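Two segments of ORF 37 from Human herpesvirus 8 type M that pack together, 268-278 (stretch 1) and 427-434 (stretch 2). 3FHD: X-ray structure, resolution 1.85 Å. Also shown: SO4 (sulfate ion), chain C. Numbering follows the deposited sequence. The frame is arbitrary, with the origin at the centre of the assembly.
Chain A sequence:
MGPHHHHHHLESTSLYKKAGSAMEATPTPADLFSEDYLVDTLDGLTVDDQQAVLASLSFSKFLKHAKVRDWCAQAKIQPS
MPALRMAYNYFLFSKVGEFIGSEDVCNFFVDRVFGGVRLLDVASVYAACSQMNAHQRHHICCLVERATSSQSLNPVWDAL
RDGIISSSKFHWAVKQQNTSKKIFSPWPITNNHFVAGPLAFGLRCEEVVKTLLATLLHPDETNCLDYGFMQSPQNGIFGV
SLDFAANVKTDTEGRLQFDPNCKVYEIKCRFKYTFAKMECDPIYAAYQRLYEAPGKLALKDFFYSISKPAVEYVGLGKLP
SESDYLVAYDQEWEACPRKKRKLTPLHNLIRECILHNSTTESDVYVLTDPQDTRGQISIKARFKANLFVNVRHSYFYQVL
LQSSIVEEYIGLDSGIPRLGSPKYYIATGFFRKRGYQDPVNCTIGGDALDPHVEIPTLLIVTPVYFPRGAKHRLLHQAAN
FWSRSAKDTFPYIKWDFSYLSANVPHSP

Stretch 1 268-278: KCRFKYTFAKM
Stretch 2 427-434: ATGFFRKR

Two segments of ORF 37, far apart in sequence, run parallel, as strands where Lys268 and Cys269 lie beside Thr428 and Gly429, and are tied first by their backbones. Lys268 N donates to Ala427 O (2.9 Å), Gly429 N to Lys268 O (2.9 Å) and Arg270 N to Gly429 O (3.1 Å), all nearly straight, which sets Lys268 beside Thr428 (CA–CA 4.9 Å) and Cys269 beside Gly429 (CA–CA 4.8 Å). Phi/psi values of -129/148 at Lys268, -117/142 at Cys269 and -102/144 at Gly429 keep both chains extended here. Beyond Arg270 the first stretch bulges through a turn closed by Tyr273 N to Arg270 O (3.2 Å) and Thr274 N to Phe271 O (3.2 Å). Waters fill the gap: water 1 accepts from Phe431 N (2.8 Å) and donates to Arg270 O (2.7 Å), while water 2 donates to both Tyr273 O (2.7 Å) and Phe431 O (2.8 Å). The chains meet again where Lys433 N donates to Phe275 O (2.8 Å). At the bulge, a sulfate accepts from Phe271 N at O4 (2.9 Å) and Lys272 N at O2 (3.0 Å).

The stretches bury 744 Å² between them, both sides summed. Tyr273, Phe275, Phe430 and Phe431 are buried, as suits large aromatic rings. Arg270 (chi1 m) lays its aliphatic CG over the Phe430 ring face, 4.0 Å from the centroid, and against Thr428 CG2 (3.3 Å). The edge of Phe430 (m, chi2 -97°) points toward the face of Tyr273 (m, chi2 -83°), planes at 71°. Cys269 SG (m) approaches Phe431 CE2 (m, chi2 -93°) at 3.8 Å; glycine suits position 429, since a CB there would be crowded by Phe431 CE2. Phe275 (p, chi2 92°) receives Arg432 CB over its ring face, 3.8 Å from the centroid. Arg432 (p, t, t, chi4 77°) is extended, and Lys277 CD packs over its guanidinium face, 3.5 Å from Arg432 CZ.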

ATOM      1  N   LYS A 268      -7.480  -6.133   4.467  1.00 20.13           N
ATOM      2  CA  LYS A 268      -8.575  -5.234   4.921  1.00 21.35           C
ATOM      3  C   LYS A 268      -9.322  -5.921   6.076  1.00 22.22           C
ATOM      4  O   LYS A 268      -9.381  -7.140   6.109  1.00 23.29           O
ATOM      5  CB  LYS A 268      -9.595  -4.975   3.791  1.00 21.29           C
ATOM      6  CG  LYS A 268      -8.998  -4.362   2.520  1.00 21.64           C
ATOM      7  CD  LYS A 268      -8.449  -2.967   2.847  1.00 24.67           C
ATOM      8  CE  LYS A 268      -7.737  -2.382   1.634  1.00 25.16           C
ATOM      9  NZ  LYS A 268      -6.991  -1.156   1.990  1.00 23.75           N
ATOM     10  N   CYS A 269      -9.853  -5.164   7.015  1.00 22.20           N
ATOM     11  CA  CYS A 269     -10.684  -5.761   8.071  1.00 24.65           C
ATOM     12  C   CYS A 269     -12.083  -5.205   7.976  1.00 25.43           C
ATOM     13  O   CYS A 269     -12.254  -4.017   7.640  1.00 26.90           O
ATOM     14  CB  CYS A 269     -10.069  -5.518   9.443  1.00 24.42           C
ATOM     15  SG  CYS A 269      -8.384  -6.076   9.588  1.00 29.32           S
ATOM     16  N   ARG A 270     -13.093  -6.051   8.209  1.00 25.72           N
ATOM     17  CA  ARG A 270     -14.496  -5.637   8.069  1.00 26.42           C
ATOM     18  C   ARG A 270     -15.156  -5.375   9.411  1.00 26.70           C
ATOM     19  O   ARG A 270     -15.813  -6.254   9.940  1.00 26.07           O
ATOM     20  CB  ARG A 270     -15.283  -6.737   7.378  1.00 26.58           C
ATOM     21  CG  ARG A 270     -14.696  -7.179   6.076  1.00 29.50           C
ATOM     22  CD  ARG A 270     -15.321  -6.390   4.996  1.00 36.47           C
ATOM     23  NE  ARG A 270     -14.801  -5.044   5.039  1.00 41.45           N
ATOM     24  CZ  ARG A 270     -15.303  -4.027   4.365  1.00 43.80           C
ATOM     25  NH1 ARG A 270     -16.359  -4.208   3.593  1.00 45.60           N
ATOM     26  NH2 ARG A 270     -14.730  -2.831   4.465  1.00 44.82           N
ATOM     27  N   PHE A 271     -15.001  -4.169   9.953  1.00 26.90           N
ATOM     28  CA  PHE A 271     -15.485  -3.925  11.295  1.00 27.32           C
ATOM     29  C   PHE A 271     -17.016  -3.898  11.423  1.00 26.19           C
ATOM     30  O   PHE A 271     -17.535  -4.123  12.522  1.00 24.72           O
ATOM     31  CB  PHE A 271     -14.825  -2.701  11.888  1.00 28.62           C
ATOM     32  CG  PHE A 271     -13.342  -2.873  12.085  1.00 32.96           C
ATOM     33  CD1 PHE A 271     -12.827  -4.044  12.684  1.00 34.99           C
ATOM     34  CD2 PHE A 271     -12.450  -1.882  11.669  1.00 34.98           C
ATOM     35  CE1 PHE A 271     -11.468  -4.214  12.860  1.00 35.51           C
ATOM     36  CE2 PHE A 271     -11.079  -2.046  11.842  1.00 35.08           C
ATOM     37  CZ  PHE A 271     -10.590  -3.215  12.447  1.00 34.60           C
ATOM     38  N   LYS A 272     -17.732  -3.690  10.318  1.00 24.40           N
ATOM     39  CA  LYS A 272     -19.216  -3.700  10.381  1.00 25.24           C
ATOM     40  C   LYS A 272     -19.745  -5.060  10.803  1.00 23.15           C
ATOM     41  O   LYS A 272     -20.896  -5.167  11.204  1.00 23.42           O
ATOM     42  CB  LYS A 272     -19.862  -3.389   9.020  1.00 25.29           C
ATOM     43  CG  LYS A 272     -19.734  -1.974   8.457  1.00 29.01           C
ATOM     44  CD  LYS A 272     -20.422  -1.889   7.044  1.00 28.73           C
ATOM     45  CE  LYS A 272     -19.739  -2.799   5.983  1.00 33.85           C
ATOM     46  NZ  LYS A 272     -20.133  -2.534   4.528  1.00 33.27           N
ATOM     47  N   TYR A 273     -18.923  -6.103  10.664  1.00 21.39           N
ATOM     48  CA  TYR A 273     -19.348  -7.482  10.924  1.00 19.96           C
ATOM     49  C   TYR A 273     -18.864  -8.015  12.279  1.00 19.07           C
ATOM     50  O   TYR A 273     -19.065  -9.178  12.595  1.00 18.72           O
ATOM     51  CB  TYR A 273     -18.864  -8.416   9.809  1.00 19.39           C
ATOM     52  CG  TYR A 273     -19.649  -8.317   8.518  1.00 19.34           C
ATOM     53  CD1 TYR A 273     -20.847  -9.018   8.345  1.00 19.24           C
ATOM     54  CD2 TYR A 273     -19.179  -7.546   7.459  1.00 18.95           C
ATOM     55  CE1 TYR A 273     -21.569  -8.936   7.160  1.00 19.26           C
ATOM     56  CE2 TYR A 273     -19.899  -7.447   6.275  1.00 21.78           C
ATOM     57  CZ  TYR A 273     -21.097  -8.148   6.131  1.00 20.09           C
ATOM     58  OH  TYR A 273     -21.804  -8.057   4.950  1.00 20.47           O
ATOM     59  N   THR A 274     -18.200  -7.175  13.063  1.00 18.71           N
ATOM     60  CA  THR A 274     -17.764  -7.562  14.405  1.00 18.62           C
ATOM     61  C   THR A 274     -19.003  -7.854  15.282  1.00 18.56           C
ATOM     62  O   THR A 274     -19.943  -7.060  15.332  1.00 18.45           O
ATOM     63  CB  THR A 274     -16.843  -6.481  15.020  1.00 18.67           C
ATOM     64  OG1 THR A 274     -15.697  -6.297  14.178  1.00 20.92           O
ATOM     65  CG2 THR A 274     -16.353  -6.876  16.444  1.00 19.11           C
ATOM     66  N   PHE A 275     -19.027  -9.026  15.900  1.00 18.44           N
ATOM     67  CA  PHE A 275     -20.148  -9.442  16.774  1.00 18.46           C
ATOM     68  C   PHE A 275     -19.654  -9.922  18.131  1.00 18.19           C
ATOM     69  O   PHE A 275     -18.468 -10.204  18.313  1.00 17.35           O
ATOM     70  CB  PHE A 275     -20.995 -10.549  16.123  1.00 18.53           C
ATOM     71  CG  PHE A 275     -20.243 -11.839  15.890  1.00 19.37           C
ATOM     72  CD1 PHE A 275     -20.253 -12.851  16.845  1.00 20.54           C
ATOM     73  CD2 PHE A 275     -19.548 -12.045  14.701  1.00 19.75           C
ATOM     74  CE1 PHE A 275     -19.545 -14.042  16.641  1.00 19.94           C
ATOM     75  CE2 PHE A 275     -18.855 -13.239  14.479  1.00 19.47           C
ATOM     76  CZ  PHE A 275     -18.847 -14.228  15.456  1.00 19.18           C
ATOM     77  N   ALA A 276     -20.581 -10.004  19.087  1.00 17.67           N
ATOM     78  CA  ALA A 276     -20.298 -10.678  20.342  1.00 18.65           C
ATOM     79  C   ALA A 276     -21.193 -11.902  20.420  1.00 18.52           C
ATOM     80  O   ALA A 276     -22.288 -11.945  19.811  1.00 18.10           O
ATOM     81  CB  ALA A 276     -20.532  -9.766  21.541  1.00 19.05           C
ATOM     82  N   LYS A 277     -20.717 -12.912  21.135  1.00 18.72           N
ATOM     83  CA  LYS A 277     -21.496 -14.137  21.301  1.00 19.93           C
ATOM     84  C   LYS A 277     -22.629 -13.914  22.320  1.00 20.05           C
ATOM     85  O   LYS A 277     -22.733 -14.629  23.312  1.00 21.06           O
ATOM     86  CB  LYS A 277     -20.566 -15.326  21.616  1.00 18.97           C
ATOM     87  CG  LYS A 277     -19.522 -15.534  20.486  1.00 20.20           C
ATOM     88  CD  LYS A 277     -18.380 -16.478  20.841  1.00 21.08           C
ATOM     89  CE  LYS A 277     -18.884 -17.907  20.994  1.00 20.88           C
ATOM     90  NZ  LYS A 277     -17.733 -18.854  21.101  1.00 20.89           N
ATOM     91  N   MET A 278     -23.485 -12.914  22.053  1.00 20.57           N
ATOM     92  CA  MET A 278     -24.645 -12.578  22.923  1.00 20.42           C
ATOM     93  C   MET A 278     -25.939 -13.164  22.379  1.00 20.20           C
ATOM     94  O   MET A 278     -26.120 -13.325  21.164  1.00 19.54           O
ATOM     95  CB  MET A 278     -24.903 -11.056  23.027  1.00 21.19           C
ATOM     96  CG  MET A 278     -23.703 -10.132  23.193  1.00 23.30           C
ATOM     97  SD  MET A 278     -23.132  -9.859  24.883  1.00 29.66           S
ATOM     98  CE  MET A 278     -24.465  -8.844  25.537  1.00 25.14           C
ATOM     99  N   ALA A 427      -6.886  -9.811   1.109  1.00 17.84           N
ATOM    100  CA  ALA A 427      -7.141 -10.684   2.258  1.00 18.73           C
ATOM    101  C   ALA A 427      -8.036  -9.943   3.257  1.00 19.29           C
ATOM    102  O   ALA A 427      -7.599  -8.996   3.883  1.00 20.50           O
ATOM    103  CB  ALA A 427      -5.850 -11.069   2.913  1.00 17.67           C
ATOM    104  N   THR A 428      -9.266 -10.428   3.423  1.00 19.22           N
ATOM    105  CA  THR A 428     -10.268  -9.769   4.238  1.00 20.21           C
ATOM    106  C   THR A 428     -10.456 -10.563   5.517  1.00 18.94           C
ATOM    107  O   THR A 428     -10.804 -11.742   5.445  1.00 19.02           O
ATOM    108  CB  THR A 428     -11.623  -9.713   3.494  1.00 20.39           C
ATOM    109  OG1 THR A 428     -11.514  -8.878   2.329  1.00 25.10           O
ATOM    110  CG2 THR A 428     -12.691  -9.123   4.382  1.00 21.93           C
ATOM    111  N   GLY A 429     -10.223  -9.912   6.662  1.00 17.76           N
ATOM    112  CA  GLY A 429     -10.423 -10.517   7.975  1.00 17.69           C
ATOM    113  C   GLY A 429     -11.717 -10.077   8.653  1.00 16.45           C
ATOM    114  O   GLY A 429     -12.121  -8.934   8.536  1.00 16.72           O
ATOM    115  N   PHE A 430     -12.346 -11.007   9.369  1.00 16.58           N
ATOM    116  CA  PHE A 430     -13.599 -10.787  10.096  1.00 16.99           C
ATOM    117  C   PHE A 430     -13.321 -11.189  11.519  1.00 16.26           C
ATOM    118  O   PHE A 430     -12.488 -12.099  11.766  1.00 16.26           O
ATOM    119  CB  PHE A 430     -14.729 -11.652   9.538  1.00 17.36           C
ATOM    120  CG  PHE A 430     -15.142 -11.297   8.130  1.00 19.21           C
ATOM    121  CD1 PHE A 430     -16.241 -10.473   7.897  1.00 19.34           C
ATOM    122  CD2 PHE A 430     -14.438 -11.800   7.033  1.00 18.24           C
ATOM    123  CE1 PHE A 430     -16.624 -10.135   6.612  1.00 18.94           C
ATOM    124  CE2 PHE A 430     -14.829 -11.480   5.731  1.00 19.91           C
ATOM    125  CZ  PHE A 430     -15.916 -10.637   5.518  1.00 19.54           C
ATOM    126  N   PHE A 431     -13.978 -10.508  12.452  1.00 16.16           N
ATOM    127  CA  PHE A 431     -13.612 -10.593  13.872  1.00 16.39           C
ATOM    128  C   PHE A 431     -14.828 -10.680  14.795  1.00 16.28           C
ATOM    129  O   PHE A 431     -15.957 -10.371  14.389  1.00 15.41           O
ATOM    130  CB  PHE A 431     -12.727  -9.399  14.296  1.00 17.04           C
ATOM    131  CG  PHE A 431     -11.380  -9.358  13.626  1.00 17.08           C
ATOM    132  CD1 PHE A 431     -10.263  -9.943  14.223  1.00 18.23           C
ATOM    133  CD2 PHE A 431     -11.221  -8.722  12.399  1.00 19.21           C
ATOM    134  CE1 PHE A 431      -9.003  -9.901  13.607  1.00 19.15           C
ATOM    135  CE2 PHE A 431      -9.956  -8.689  11.773  1.00 21.04           C
ATOM    136  CZ  PHE A 431      -8.854  -9.301  12.388  1.00 20.02           C
ATOM    137  N   ARG A 432     -14.565 -11.110  16.031  1.00 16.63           N
ATOM    138  CA  ARG A 432     -15.537 -11.070  17.114  1.00 16.07           C
ATOM    139  C   ARG A 432     -14.954 -10.505  18.421  1.00 17.02           C
ATOM    140  O   ARG A 432     -13.739 -10.577  18.675  1.00 16.36           O
ATOM    141  CB  ARG A 432     -16.197 -12.444  17.334  1.00 15.57           C
ATOM    142  CG  ARG A 432     -15.322 -13.491  18.036  1.00 14.70           C
ATOM    143  CD  ARG A 432     -16.153 -14.733  18.387  1.00 15.55           C
ATOM    144  NE  ARG A 432     -15.358 -15.794  19.037  1.00 13.49           N
ATOM    145  CZ  ARG A 432     -14.972 -15.785  20.311  1.00 15.88           C
ATOM    146  NH1 ARG A 432     -15.263 -14.759  21.109  1.00 14.78           N
ATOM    147  NH2 ARG A 432     -14.284 -16.820  20.807  1.00 14.61           N
ATOM    148  N   LYS A 433     -15.830  -9.909  19.229  1.00 17.78           N
ATOM    149  CA  LYS A 433     -15.458  -9.477  20.562  1.00 18.83           C
ATOM    150  C   LYS A 433     -15.064 -10.668  21.444  1.00 18.42           C
ATOM    151  O   LYS A 433     -15.613 -11.778  21.320  1.00 18.36           O
ATOM    152  CB  LYS A 433     -16.603  -8.697  21.221  1.00 19.42           C
ATOM    153  CG  LYS A 433     -16.958  -7.339  20.566  1.00 23.99           C
ATOM    154  CD  LYS A 433     -15.723  -6.396  20.474  1.00 26.63           C
ATOM    155  CE  LYS A 433     -16.134  -4.952  20.109  1.00 27.72           C
ATOM    156  NZ  LYS A 433     -14.940  -4.048  19.932  1.00 29.97           N
ATOM    157  N   ARG A 434     -14.106 -10.423  22.333  1.00 18.32           N
ATOM    158  CA  ARG A 434     -13.797 -11.356  23.416  1.00 18.01           C
ATOM    159  C   ARG A 434     -14.897 -11.345  24.460  1.00 17.79           C
ATOM    160  O   ARG A 434     -15.469 -10.296  24.765  1.00 18.57           O
ATOM    161  CB  ARG A 434     -12.476 -11.001  24.080  1.00 18.02           C
ATOM    162  CG  ARG A 434     -11.312 -11.244  23.219  1.00 20.07           C
ATOM    163  CD  ARG A 434     -10.074 -10.813  23.976  1.00 23.03           C
ATOM    164  NE  ARG A 434      -8.911 -10.760  23.100  1.00 25.48           N
ATOM    165  CZ  ARG A 434      -7.930 -11.656  23.134  1.00 27.68           C
ATOM    166  NH1 ARG A 434      -7.990 -12.665  24.015  1.00 28.33           N
ATOM    167  NH2 ARG A 434      -6.896 -11.542  22.303  1.00 26.92           N
TER
HETATM  168  S   SO4 C 488     -16.016  -1.769   7.735  1.00 56.37           S
HETATM  169  O1  SO4 C 488     -16.644  -0.984   8.810  1.00 58.56           O
HETATM  170  O2  SO4 C 488     -16.733  -3.031   7.516  1.00 56.02           O
HETATM  171  O3  SO4 C 488     -16.085  -0.972   6.510  1.00 58.21           O
HETATM  172  O4  SO4 C 488     -14.615  -1.988   8.093  1.00 56.36           O
HETATM  173  O   HOH W   1     -15.299  -8.174  11.776  1.00 26.45           O
HETATM  174  O   HOH W   2     -17.334 -11.156  12.082  1.00 26.66           O
HETATM  175  O   HOH W   3     -18.247 -12.692  22.344  1.00 32.31           O